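Local structure of protein F01G10.3, confirmed by transcript evidence (Caenorhabditis elegans, 3K6J) at residues A[245-250]-A[429-434]; A[253-258]-A[359-364]; A[283-288]-A[312-317]; A[348-353]-A[419-424]. The protein binds zinc and is probably an NAD+-dependent (3S)-3-hydroxyacyl-CoA dehydrogenase, the Rossmann-fold dehydrogenase part of a multifunctional enzyme that may also have lyase and isomerase activity. All blocks are in the same frame, centred on the assembly; numbering follows the deposited sequence.

Contact 1: residues A[245-250]-A[429-434]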
loop_
_atom_site.group_PDB
_atom_site.type_symbol
_atom_site.label_atom_id
_atom_site.label_comp_id
_atom_site.label_asym_id
_atom_site.label_seq_id
_atom_site.Cartn_x
_atom_site.Cartn_y
_atom_site.Cartn_z
ATOM N N PHE A 245 9.131 11.393 0.834
ATOM C CA PHE A 245 10.326 10.961 1.539
ATOM C C PHE A 245 11.502 11.911 1.277
ATOM O O PHE A 245 12.305 12.156 2.181
ATOM C CB PHE A 245 10.692 9.503 1.219
ATOM C CG PHE A 245 11.722 8.909 2.160
ATOM C CD1 PHE A 245 11.362 8.468 3.422
ATOM C CD2 PHE A 245 13.058 8.815 1.786
ATOM C CE1 PHE A 245 12.301 7.933 4.293
ATOM C CE2 PHE A 245 14.016 8.275 2.665
ATOM C CZ PHE A 245 13.634 7.836 3.913
ATOM N N ASP A 246 11.604 12.446 0.060
ATOM C CA ASP A 246 12.652 13.420 -0.216
ATOM C C ASP A 246 12.549 14.648 0.669
ATOM O O ASP A 246 13.551 15.071 1.241
ATOM C CB ASP A 246 12.739 13.773 -1.695
ATOM C CG ASP A 246 13.457 12.693 -2.498
ATOM O OD1 ASP A 246 13.402 11.498 -2.105
ATOM O OD2 ASP A 246 14.099 13.035 -3.514
ATOM N N GLN A 247 11.345 15.203 0.797
ATOM C CA GLN A 247 11.081 16.279 1.750
ATOM C C GLN A 247 11.542 15.894 3.143
ATOM O O GLN A 247 12.225 16.679 3.821
ATOM C CB GLN A 247 9.595 16.614 1.802
ATOM C CG GLN A 247 9.017 17.158 0.514
ATOM C CD GLN A 247 9.806 18.344 -0.008
ATOM O OE1 GLN A 247 10.540 18.223 -0.994
ATOM N NE2 GLN A 247 9.685 19.489 0.671
ATOM N N SER A 248 11.178 14.683 3.567
ATOM C CA SER A 248 11.535 14.192 4.888
ATOM C C SER A 248 13.044 14.190 5.115
ATOM O O SER A 248 13.516 14.481 6.212
ATOM C CB SER A 248 10.969 12.784 5.101
ATOM O OG SER A 248 9.555 12.855 5.163
ATOM N N GLN A 249 13.786 13.852 4.070
ATOM C CA GLN A 249 15.230 13.869 4.139
ATOM C C GLN A 249 15.785 15.288 4.259
ATOM O O GLN A 249 16.708 15.521 5.048
ATOM C CB GLN A 249 15.825 13.136 2.953
ATOM C CG GLN A 249 15.485 11.660 2.980
ATOM C CD GLN A 249 16.551 10.817 2.344
ATOM O OE1 GLN A 249 16.340 10.207 1.287
ATOM N NE2 GLN A 249 17.720 10.782 2.976
ATOM N N LYS A 250 15.212 16.235 3.508
ATOM C CA LYS A 250 15.644 17.632 3.575
ATOM C C LYS A 250 15.602 18.149 5.013
ATOM O O LYS A 250 16.459 18.948 5.407
ATOM C CB LYS A 250 14.802 18.530 2.680
ATOM C CG LYS A 250 15.149 18.486 1.203
ATOM C CD LYS A 250 14.133 19.311 0.395
ATOM C CE LYS A 250 14.283 19.099 -1.106
ATOM N NZ LYS A 250 13.120 19.695 -1.829
ATOM N N SER A 429 11.204 21.042 -8.421
ATOM C CA SER A 429 9.884 20.762 -9.017
ATOM C C SER A 429 8.775 20.488 -7.998
ATOM O O SER A 429 7.611 20.753 -8.261
ATOM C CB SER A 429 9.979 19.596 -10.000
ATOM O OG SER A 429 10.561 18.463 -9.378
ATOM N N ALA A 430 9.149 19.968 -6.837
ATOM C CA ALA A 430 8.197 19.639 -5.785
ATOM C C ALA A 430 7.299 20.808 -5.388
ATOM O O ALA A 430 6.213 20.600 -4.857
ATOM C CB ALA A 430 8.939 19.102 -4.562
ATOM N N TYR A 431 7.757 22.034 -5.646
ATOM C CA TYR A 431 7.027 23.238 -5.245
ATOM C C TYR A 431 6.293 23.921 -6.400
ATOM O O TYR A 431 5.565 24.889 -6.183
ATOM C CB TYR A 431 7.958 24.238 -4.551
ATOM C CG TYR A 431 8.805 23.641 -3.447
ATOM C CD1 TYR A 431 8.214 22.983 -2.370
ATOM C CD2 TYR A 431 10.198 23.754 -3.468
ATOM C CE1 TYR A 431 8.980 22.434 -1.349
ATOM C CE2 TYR A 431 10.982 23.207 -2.448
ATOM C CZ TYR A 431 10.365 22.547 -1.388
ATOM O OH TYR A 431 11.123 21.997 -0.364
ATOM N N ILE A 432 6.498 23.424 -7.622
ATOM C CA ILE A 432 5.785 23.915 -8.805
ATOM C C ILE A 432 4.348 23.406 -8.782
ATOM O O ILE A 432 4.092 22.218 -9.012
ATOM C CB ILE A 432 6.461 23.440 -10.110
ATOM C CG1 ILE A 432 7.994 23.627 -10.047
ATOM C CG2 ILE A 432 5.764 24.070 -11.356
ATOM C CD1 ILE A 432 8.534 24.922 -10.612
ATOM N N VAL A 433 3.415 24.306 -8.508
ATOM C CA VAL A 433 2.000 23.950 -8.380
ATOM C C VAL A 433 1.398 23.389 -9.676
ATOM O O VAL A 433 1.596 23.939 -10.756
ATOM C CB VAL A 433 1.167 25.140 -7.829
ATOM C CG1 VAL A 433 -0.290 24.760 -7.628
ATOM C CG2 VAL A 433 1.742 25.608 -6.501
ATOM N N ALA A 434 0.665 22.281 -9.558
ATOM C CA ALA A 434 -0.027 21.669 -10.696
ATOM C C ALA A 434 -1.325 22.403 -11.067
ATOM O O ALA A 434 -2.065 22.860 -10.180
ATOM C CB ALA A 434 -0.323 20.200 -10.400
#
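Gln247 and Lys250, one turn apart on helix 234-253 of the helical region that follows the Rossmann-type domain, both reach the phenol oxygen of Tyr431, which lies in a short 3-10 turn between helices 412-424 and 435-440. The polar contacts dominate. Gln247 NE2 donates to Tyr431 OH at 3.1 Å, and the N-H...O angle of 174° makes this bond almost straight. The phenol oxygen lies practically in the amide plane, while that plane stands 88° to the phenol ring. A bend at chi2 (-53°) brings the amide nearer the 429-434 segment. Lys250 NZ adds a weak bond to Tyr431 OH at 3.4 Å; its stronger partner is Glu428, with which it forms a salt bridge. Lys250 NZ also donates to Gln247 OE1 at 3.1 Å, which fixes which way round the amide sits. Gln247 NE2 has a second acceptor, the carbonyl O of Phe361 on helix 355-375. Replacing Gln247 by an alanine would probably leave Tyr431 OH with just the weak lysine bond from this helix and deprive the Phe361 carbonyl of its amide donor. Packing is slight: the methyl CB of Ala430 comes to 4.0 Å from Gln247 OE1.

Contact 2: residues A[253-258]-A[359-364]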
loop_
_atom_site.group_PDB
_atom_site.type_symbol
_atom_site.label_atom_id
_atom_site.label_comp_id
_atom_site.label_asym_id
_atom_site.label_seq_id
_atom_site.Cartn_x
_atom_site.Cartn_y
_atom_site.Cartn_z
ATOM N N TYR A 253 19.131 17.010 6.467
ATOM C CA TYR A 253 20.372 17.613 5.980
ATOM C C TYR A 253 20.376 19.134 5.816
ATOM O O TYR A 253 21.433 19.746 5.935
ATOM C CB TYR A 253 20.949 16.901 4.745
ATOM C CG TYR A 253 20.102 16.918 3.504
ATOM C CD1 TYR A 253 19.382 15.785 3.122
ATOM C CD2 TYR A 253 20.035 18.051 2.690
ATOM C CE1 TYR A 253 18.608 15.777 1.974
ATOM C CE2 TYR A 253 19.253 18.058 1.538
ATOM C CZ TYR A 253 18.546 16.911 1.189
ATOM O OH TYR A 253 17.769 16.900 0.052
ATOM N N GLU A 254 19.215 19.736 5.536
ATOM C CA GLU A 254 19.120 21.191 5.394
ATOM C C GLU A 254 18.748 21.868 6.705
ATOM O O GLU A 254 19.156 23.014 6.963
ATOM C CB GLU A 254 18.126 21.590 4.309
ATOM C CG GLU A 254 18.704 21.570 2.907
ATOM C CD GLU A 254 17.631 21.709 1.855
ATOM O OE1 GLU A 254 17.802 21.140 0.754
ATOM O OE2 GLU A 254 16.605 22.377 2.133
ATOM N N TYR A 255 17.962 21.166 7.519
ATOM C CA TYR A 255 17.588 21.637 8.846
ATOM C C TYR A 255 18.233 20.655 9.793
ATOM O O TYR A 255 18.941 19.750 9.356
ATOM C CB TYR A 255 16.060 21.688 8.993
ATOM C CG TYR A 255 15.397 22.486 7.886
ATOM C CD1 TYR A 255 15.069 23.827 8.069
ATOM C CD2 TYR A 255 15.125 21.906 6.644
ATOM C CE1 TYR A 255 14.471 24.567 7.047
ATOM C CE2 TYR A 255 14.532 22.635 5.620
ATOM C CZ TYR A 255 14.207 23.967 5.824
ATOM O OH TYR A 255 13.613 24.698 4.801
ATOM N N GLY A 256 18.038 20.814 11.087
ATOM C CA GLY A 256 18.798 19.960 11.984
ATOM C C GLY A 256 18.016 18.812 12.560
ATOM O O GLY A 256 18.411 18.263 13.577
ATOM N N TYR A 257 16.902 18.446 11.929
ATOM C CA TYR A 257 15.988 17.477 12.546
ATOM C C TYR A 257 16.529 16.048 12.533
ATOM O O TYR A 257 17.124 15.604 11.560
ATOM C CB TYR A 257 14.598 17.542 11.918
ATOM C CG TYR A 257 13.809 18.795 12.248
ATOM C CD1 TYR A 257 13.965 19.955 11.493
ATOM C CD2 TYR A 257 12.887 18.813 13.300
ATOM C CE1 TYR A 257 13.241 21.104 11.773
ATOM C CE2 TYR A 257 12.142 19.974 13.593
ATOM C CZ TYR A 257 12.333 21.110 12.822
ATOM O OH TYR A 257 11.625 22.263 13.083
ATOM N N LEU A 258 16.344 15.366 13.660
ATOM C CA LEU A 258 16.753 13.985 13.827
ATOM C C LEU A 258 15.545 13.078 13.554
ATOM O O LEU A 258 14.392 13.517 13.675
ATOM C CB LEU A 258 17.308 13.740 15.239
ATOM C CG LEU A 258 18.236 14.759 15.912
ATOM C CD1 LEU A 258 18.841 14.202 17.206
ATOM C CD2 LEU A 258 19.337 15.256 14.967
ATOM N N ILE A 359 5.147 19.520 9.113
ATOM C CA ILE A 359 4.038 18.826 8.460
ATOM C C ILE A 359 3.754 19.398 7.061
ATOM O O ILE A 359 3.660 18.649 6.100
ATOM C CB ILE A 359 2.758 18.835 9.341
ATOM C CG1 ILE A 359 2.872 17.834 10.498
ATOM C CG2 ILE A 359 1.494 18.559 8.519
ATOM C CD1 ILE A 359 3.236 16.394 10.096
ATOM N N ASN A 360 3.651 20.721 6.946
ATOM C CA ASN A 360 3.423 21.352 5.657
ATOM C C ASN A 360 4.520 21.044 4.650
ATOM O O ASN A 360 4.244 20.784 3.480
ATOM C CB ASN A 360 3.263 22.866 5.826
ATOM C CG ASN A 360 2.049 23.226 6.645
ATOM O OD1 ASN A 360 1.190 22.384 6.918
ATOM N ND2 ASN A 360 1.960 24.487 7.037
ATOM N N PHE A 361 5.761 21.091 5.116
ATOM C CA PHE A 361 6.945 20.818 4.293
ATOM C C PHE A 361 6.892 19.401 3.708
ATOM O O PHE A 361 7.305 19.171 2.563
ATOM C CB PHE A 361 8.213 21.010 5.137
ATOM C CG PHE A 361 9.497 21.031 4.338
ATOM C CD1 PHE A 361 9.896 22.181 3.647
ATOM C CD2 PHE A 361 10.333 19.914 4.296
ATOM C CE1 PHE A 361 11.106 22.210 2.912
ATOM C CE2 PHE A 361 11.526 19.937 3.551
ATOM C CZ PHE A 361 11.909 21.104 2.861
ATOM N N MET A 362 6.382 18.459 4.496
ATOM C CA MET A 362 6.223 17.064 4.039
ATOM C C MET A 362 4.959 16.809 3.211
ATOM O O MET A 362 5.025 16.195 2.169
ATOM C CB MET A 362 6.265 16.089 5.225
ATOM C CG MET A 362 7.680 15.676 5.611
ATOM S SD MET A 362 7.803 14.836 7.204
ATOM C CE MET A 362 7.134 16.009 8.349
ATOM N N LEU A 363 3.815 17.276 3.698
ATOM C CA LEU A 363 2.533 16.896 3.130
ATOM C C LEU A 363 2.052 17.741 1.935
ATOM O O LEU A 363 1.493 17.199 0.979
ATOM C CB LEU A 363 1.479 16.834 4.239
ATOM C CG LEU A 363 1.255 15.515 5.024
ATOM C CD1 LEU A 363 2.437 14.534 5.117
ATOM C CD2 LEU A 363 0.650 15.797 6.379
ATOM N N TYR A 364 2.265 19.056 1.968
ATOM C CA TYR A 364 1.801 19.906 0.873
ATOM C C TYR A 364 2.391 19.509 -0.491
ATOM O O TYR A 364 1.666 19.422 -1.461
ATOM C CB TYR A 364 2.086 21.390 1.177
ATOM C CG TYR A 364 1.215 21.988 2.259
ATOM C CD1 TYR A 364 0.492 21.179 3.150
ATOM C CD2 TYR A 364 1.118 23.370 2.403
ATOM C CE1 TYR A 364 -0.300 21.732 4.153
ATOM C CE2 TYR A 364 0.323 23.938 3.399
ATOM C CZ TYR A 364 -0.375 23.108 4.269
ATOM O OH TYR A 364 -1.151 23.685 5.245
#
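A T-shaped aromatic pair joins Tyr255, in the loop that leads from helix 234-253 to helix 259-269, to Phe361 on helix 355-375. The edge of the tyrosine ring is directed toward the face of the phenylalanine. Two measurements support the assignment: the ring centroids of Tyr255 and Phe361 are 5.7 Å apart and the planes are inclined at 75°, close to perpendicular. The two side chains approach from opposite directions and meet at their far ends. Tyr255 CE2 comes to 4.1 Å from Phe361 CZ, and Tyr255 OH lies 4.0 Å from Phe361 CE1, so the contact runs along one side of the phenol and the outer rim of the phenyl group. The backbones stay well separated, with the CA atoms of Tyr255 and Phe361 11.6 Å apart; the rings alone bridge that distance.

In the mainly helical part of the chain, which follows the Rossmann-type domain as in other 3-hydroxyacyl-CoA dehydrogenases, the pair ties an interhelical loop to a long helix about a hundred residues further on. Phe361 projects from that helix with CG anti to its backbone N (chi1 -168°), which carries the ring outward to the loop. Lys250 and Leu251 of helix 234-253 and Tyr431 also touch it. The tyrosine hydroxyl has polar partners as well: it is hydrogen-bonded to Ile350 O and Ser348 OG. These bonds hold the outer end of the phenol in place beside Phe361. At the other end of the side chain, Tyr255 CB lies in the plane of the Tyr257 ring, at its edge.

Contact 3: residues A[283-288]-A[312-317]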
loop_
_atom_site.group_PDB
_atom_site.type_symbol
_atom_site.label_atom_id
_atom_site.label_comp_id
_atom_site.label_asym_id
_atom_site.label_seq_id
_atom_site.Cartn_x
_atom_site.Cartn_y
_atom_site.Cartn_z
ATOM N N GLY A 283 13.822 -1.536 4.594
ATOM C CA GLY A 283 15.171 -1.767 4.110
ATOM C C GLY A 283 15.616 -0.609 3.240
ATOM O O GLY A 283 15.186 -0.481 2.105
ATOM N N PHE A 284 16.490 0.225 3.784
ATOM C CA PHE A 284 16.960 1.427 3.113
ATOM C C PHE A 284 17.893 1.121 1.921
ATOM O O PHE A 284 18.224 2.016 1.140
ATOM C CB PHE A 284 17.626 2.358 4.143
ATOM C CG PHE A 284 17.780 3.788 3.684
ATOM C CD1 PHE A 284 16.822 4.386 2.859
ATOM C CD2 PHE A 284 18.868 4.557 4.112
ATOM C CE1 PHE A 284 16.967 5.724 2.433
ATOM C CE2 PHE A 284 19.013 5.888 3.701
ATOM C CZ PHE A 284 18.063 6.474 2.865
ATOM N N ASP A 285 18.298 -0.144 1.791
ATOM C CA ASP A 285 19.011 -0.639 0.608
ATOM C C ASP A 285 18.151 -0.576 -0.666
ATOM O O ASP A 285 18.685 -0.395 -1.771
ATOM C CB ASP A 285 19.545 -2.069 0.821
ATOM C CG ASP A 285 18.484 -3.040 1.365
ATOM O OD1 ASP A 285 17.426 -2.601 1.870
ATOM O OD2 ASP A 285 18.719 -4.264 1.300
ATOM N N VAL A 286 16.830 -0.728 -0.501
ATOM C CA VAL A 286 15.864 -0.627 -1.608
ATOM C C VAL A 286 16.049 0.706 -2.359
ATOM O O VAL A 286 16.084 0.742 -3.590
ATOM C CB VAL A 286 14.388 -0.798 -1.111
ATOM C CG1 VAL A 286 13.402 -0.645 -2.260
ATOM C CG2 VAL A 286 14.192 -2.162 -0.418
ATOM N N MET A 287 16.196 1.786 -1.597
ATOM C CA MET A 287 16.429 3.121 -2.137
ATOM C C MET A 287 17.776 3.223 -2.847
ATOM O O MET A 287 17.890 3.931 -3.856
ATOM C CB MET A 287 16.377 4.144 -1.008
ATOM C CG MET A 287 15.203 3.960 -0.051
ATOM S SD MET A 287 13.782 4.947 -0.497
ATOM C CE MET A 287 14.494 6.602 -0.625
ATOM N N GLU A 288 18.788 2.528 -2.311
ATOM C CA GLU A 288 20.136 2.499 -2.898
ATOM C C GLU A 288 20.149 1.691 -4.185
ATOM O O GLU A 288 20.747 2.105 -5.167
ATOM C CB GLU A 288 21.170 1.927 -1.917
ATOM C CG GLU A 288 22.603 2.018 -2.433
ATOM C CD GLU A 288 23.603 1.190 -1.639
ATOM O OE1 GLU A 288 24.773 1.609 -1.565
ATOM O OE2 GLU A 288 23.243 0.125 -1.094
ATOM N N GLY A 312 18.696 -0.440 7.973
ATOM C CA GLY A 312 17.535 -0.528 8.829
ATOM C C GLY A 312 17.600 -1.741 9.712
ATOM O O GLY A 312 18.646 -2.060 10.273
ATOM N N ARG A 313 16.469 -2.423 9.821
ATOM C CA ARG A 313 16.330 -3.542 10.723
ATOM C C ARG A 313 17.181 -4.734 10.329
ATOM O O ARG A 313 17.673 -5.454 11.194
ATOM C CB ARG A 313 14.868 -3.943 10.814
ATOM C CG ARG A 313 14.080 -3.000 11.667
ATOM C CD ARG A 313 12.717 -3.549 11.981
ATOM N NE ARG A 313 12.067 -2.717 12.983
ATOM C CZ ARG A 313 12.052 -2.979 14.285
ATOM N NH1 ARG A 313 12.655 -4.071 14.755
ATOM N NH2 ARG A 313 11.431 -2.151 15.115
ATOM N N LYS A 314 17.351 -4.930 9.025
ATOM C CA LYS A 314 18.076 -6.082 8.497
ATOM C C LYS A 314 19.573 -6.001 8.814
ATOM O O LYS A 314 20.237 -7.032 8.928
ATOM C CB LYS A 314 17.841 -6.230 6.987
ATOM C CG LYS A 314 18.524 -5.173 6.121
ATOM C CD LYS A 314 17.925 -5.111 4.723
ATOM C CE LYS A 314 18.231 -6.364 3.904
ATOM N NZ LYS A 314 17.555 -6.297 2.584
ATOM N N THR A 315 20.076 -4.773 8.959
ATOM C CA THR A 315 21.468 -4.519 9.329
ATOM C C THR A 315 21.581 -4.053 10.770
ATOM O O THR A 315 22.644 -3.610 11.196
ATOM C CB THR A 315 22.151 -3.473 8.405
ATOM O OG1 THR A 315 21.323 -2.305 8.272
ATOM C CG2 THR A 315 22.422 -4.075 7.029
ATOM N N ASN A 316 20.474 -4.156 11.509
ATOM C CA ASN A 316 20.387 -3.742 12.929
ATOM C C ASN A 316 20.697 -2.260 13.222
ATOM O O ASN A 316 20.645 -1.812 14.373
ATOM C CB ASN A 316 21.207 -4.680 13.827
ATOM C CG ASN A 316 20.468 -5.966 14.150
ATOM O OD1 ASN A 316 20.635 -6.977 13.470
ATOM N ND2 ASN A 316 19.632 -5.927 15.179
ATOM N N LYS A 317 21.009 -1.515 12.172
ATOM C CA LYS A 317 21.231 -0.083 12.249
ATOM C C LYS A 317 20.685 0.524 10.968
ATOM O O LYS A 317 20.777 -0.084 9.901
ATOM C CB LYS A 317 22.727 0.240 12.423
ATOM C CG LYS A 317 23.668 -0.537 11.499
ATOM C CD LYS A 317 25.143 -0.225 11.787
ATOM C CE LYS A 317 26.085 -0.995 10.845
ATOM N NZ LYS A 317 27.524 -0.634 11.060
#
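Lys314 and Asp285 form a salt bridge between the loop before strand 321-322 and the N-terminal part of helix 285-293. The lysine can be followed outward from CB, whose bond from CA is directed toward the segment 283-288. CG stands between the backbone N and the carbonyl carbon (chi1 72°), and the chain then runs extended to CD. This methylene passes Gly283, with Lys314 CD 4.4 Å from Gly283 CA and 3.6 Å from Asp285 OD2. A bend at chi3 (-68°) turns the chain along the carboxylate, bringing Lys314 CE to 3.4 Å from Asp285 OD2. At the tip, Lys314 NZ donates to Asp285 OD2 at 2.7 Å, using the syn lone pair of that oxygen. Asp285 OD1 is farther away, 3.8 Å from Lys314 NZ, so a single oxygen carries the bridge. Asp285 OD1 instead accepts a weak bond from Val286 N, at 3.1 Å with an N-H...O angle of 123°. An asparagine at Asp285 would remove the negative charge and is likely to leave the lysine ammonium without its ionic mate across this contact.

Glycine is called for by the backbone at both Gly283 and Gly312, where phi is positive and a CB would press on the preceding carbonyl. The CA atoms of Gly283 and Gly312 lie 5.4 Å apart, the nearest in the two segments. Gly283 follows helix 275-282 and leads toward helix 285-293; backbone hydrogen bonds between Phe284 and Tyr311 and between Arg313 and Asp280 join this junction to the loop between helix 300-307 and strand 321-322.

Contact 4: residues A[348-353]-A[419-424]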
loop_
_atom_site.group_PDB
_atom_site.type_symbol
_atom_site.label_atom_id
_atom_site.label_comp_id
_atom_site.label_asym_id
_atom_site.label_seq_id
_atom_site.Cartn_x
_atom_site.Cartn_y
_atom_site.Cartn_z
ATOM N N SER A 348 19.177 26.901 3.574
ATOM C CA SER A 348 17.762 27.053 3.171
ATOM C C SER A 348 17.067 28.392 3.421
ATOM O O SER A 348 17.000 28.896 4.544
ATOM C CB SER A 348 16.874 25.884 3.626
ATOM O OG SER A 348 15.638 25.912 2.903
ATOM N N ASN A 349 16.535 28.935 2.330
ATOM C CA ASN A 349 15.704 30.131 2.348
ATOM C C ASN A 349 14.271 29.876 2.814
ATOM O O ASN A 349 13.606 30.794 3.309
ATOM C CB ASN A 349 15.699 30.768 0.960
ATOM C CG ASN A 349 17.094 31.143 0.484
ATOM O OD1 ASN A 349 17.981 31.475 1.283
ATOM N ND2 ASN A 349 17.293 31.096 -0.825
ATOM N N ILE A 350 13.796 28.638 2.665
ATOM C CA ILE A 350 12.455 28.268 3.121
ATOM C C ILE A 350 12.427 28.137 4.644
ATOM O O ILE A 350 13.233 27.419 5.232
ATOM C CB ILE A 350 11.957 26.972 2.432
ATOM C CG1 ILE A 350 11.761 27.210 0.931
ATOM C CG2 ILE A 350 10.658 26.486 3.065
ATOM C CD1 ILE A 350 11.999 25.981 0.069
ATOM N N GLN A 351 11.490 28.841 5.268
ATOM C CA GLN A 351 11.366 28.891 6.726
ATOM C C GLN A 351 10.647 27.670 7.331
ATOM O O GLN A 351 9.498 27.391 6.969
ATOM C CB GLN A 351 10.605 30.166 7.134
ATOM C CG GLN A 351 11.352 31.482 6.891
ATOM C CD GLN A 351 12.344 31.807 8.006
ATOM O OE1 GLN A 351 13.526 31.435 7.929
ATOM N NE2 GLN A 351 11.864 32.488 9.059
ATOM N N ILE A 352 11.322 26.970 8.254
ATOM C CA ILE A 352 10.699 25.947 9.114
ATOM C C ILE A 352 10.985 26.224 10.602
ATOM O O ILE A 352 12.080 25.942 11.099
ATOM C CB ILE A 352 11.159 24.498 8.764
ATOM C CG1 ILE A 352 10.962 24.178 7.276
ATOM C CG2 ILE A 352 10.434 23.479 9.631
ATOM C CD1 ILE A 352 9.521 24.093 6.810
ATOM N N ILE A 353 9.986 26.749 11.311
ATOM C CA ILE A 353 10.170 27.182 12.707
ATOM C C ILE A 353 9.497 26.268 13.743
ATOM O O ILE A 353 9.952 26.170 14.889
ATOM C CB ILE A 353 9.757 28.691 12.927
ATOM C CG1 ILE A 353 8.303 28.952 12.507
ATOM C CG2 ILE A 353 10.694 29.628 12.148
ATOM C CD1 ILE A 353 7.657 30.166 13.155
ATOM N N VAL A 419 3.539 28.055 -3.963
ATOM C CA VAL A 419 4.054 29.136 -4.812
ATOM C C VAL A 419 5.127 29.957 -4.059
ATOM O O VAL A 419 6.174 30.299 -4.627
ATOM C CB VAL A 419 2.927 30.033 -5.403
ATOM C CG1 VAL A 419 1.956 29.212 -6.270
ATOM C CG2 VAL A 419 2.166 30.772 -4.306
ATOM N N HIS A 420 4.876 30.225 -2.774
ATOM C CA HIS A 420 5.838 30.931 -1.933
ATOM C C HIS A 420 7.135 30.128 -1.743
ATOM O O HIS A 420 8.225 30.702 -1.772
ATOM C CB HIS A 420 5.216 31.340 -0.599
ATOM C CG HIS A 420 6.208 31.862 0.398
ATOM N ND1 HIS A 420 6.178 31.509 1.732
ATOM C CD2 HIS A 420 7.265 32.700 0.254
ATOM C CE1 HIS A 420 7.172 32.107 2.367
ATOM N NE2 HIS A 420 7.853 32.826 1.491
ATOM N N TRP A 421 7.027 28.812 -1.571
ATOM C CA TRP A 421 8.225 27.967 -1.508
ATOM C C TRP A 421 8.918 27.883 -2.859
ATOM O O TRP A 421 10.137 27.735 -2.923
ATOM C CB TRP A 421 7.914 26.553 -0.994
ATOM C CG TRP A 421 7.548 26.486 0.466
ATOM C CD1 TRP A 421 7.883 27.388 1.445
ATOM C CD2 TRP A 421 6.799 25.449 1.118
ATOM N NE1 TRP A 421 7.379 26.983 2.657
ATOM C CE2 TRP A 421 6.713 25.796 2.490
ATOM C CE3 TRP A 421 6.186 24.263 0.677
ATOM C CZ2 TRP A 421 6.033 24.998 3.428
ATOM C CZ3 TRP A 421 5.513 23.471 1.605
ATOM C CH2 TRP A 421 5.438 23.846 2.964
ATOM N N SER A 422 8.145 27.969 -3.935
ATOM C CA SER A 422 8.711 27.968 -5.274
ATOM C C SER A 422 9.528 29.223 -5.512
ATOM O O SER A 422 10.477 29.197 -6.284
ATOM C CB SER A 422 7.622 27.887 -6.330
ATOM O OG SER A 422 8.189 27.507 -7.568
ATOM N N SER A 423 9.138 30.319 -4.857
ATOM C CA SER A 423 9.853 31.587 -4.952
ATOM C C SER A 423 11.266 31.412 -4.447
ATOM O O SER A 423 12.225 31.724 -5.153
ATOM C CB SER A 423 9.179 32.663 -4.112
ATOM O OG SER A 423 7.998 33.089 -4.730
ATOM N N LEU A 424 11.379 30.885 -3.230
ATOM C CA LEU A 424 12.658 30.796 -2.554
ATOM C C LEU A 424 13.545 29.697 -3.128
ATOM O O LEU A 424 14.747 29.692 -2.883
ATOM C CB LEU A 424 12.450 30.619 -1.043
ATOM C CG LEU A 424 11.546 31.659 -0.365
ATOM C CD1 LEU A 424 11.022 31.177 1.006
ATOM C CD2 LEU A 424 12.209 33.045 -0.259
HETATM O O HOH W 1 7.072 28.947 5.387
#
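The irregular segment 348-353 runs past the last turns of helix 412-424, the backbones coming nearest at Asn349 and Leu424, whose CA atoms are 5.8 Å apart. An ST turn shapes the loop: Ile350 N donates to Ser348 OG at 3.3 Å. Ile350 then puts its side chain against the helix. Its branch methyl CG2, set anti to the backbone N by the -66° chi1 of CG1, sits over one face of the Trp421 indole, with Ile350 CG2 3.3 Å from both Trp421 CD1 and Trp421 NE1. This is packing over the pyrrole part of the ring, and the two side chains cross at about a right angle. The other branch turns to Leu424, with Ile350 CG1 4.0 Å from Leu424 CB. Leu424 also packs along the loop backbone, Leu424 CD1 lying 3.5 Å from Asn349 O, while the CB atoms of Asn349 and Leu424 are 3.8 Å apart. A water links the segments, donating to Gln351 O at 3.3 Å and weakly accepting from Trp421 NE1. At the benzo end of the indole, Asn360 of helix 355-375 touches Trp421, and Ile352 reaches Val358 and Phe361 of that helix, so the loop rests on helices 355-375 and 412-424 together.

In the fold
Contacts 1, 2 and 4 form one cluster in the helical region, their centres 10 to 11 Å apart, with atoms touching between every pair. Helix 355-375 is central to it: hydrogen bonds join contact 2 to contacts 1 and 4, and the helix backbone at Asn360 packs against Trp421 of contact 4. Along the chain, contact 1 encloses the other three, contacts 2 and 4 interlace, and contact 3 closes before contact 4 opens. Contact 3 is nested within the loop closed by contact 2, about 21 Å away between centres and without touching it. It lies about 23 Å from contact 1, centre to centre, joined through Phe245 packing on Phe284 and Met287. Helix 234-253 therefore connects both areas, away from the zinc site.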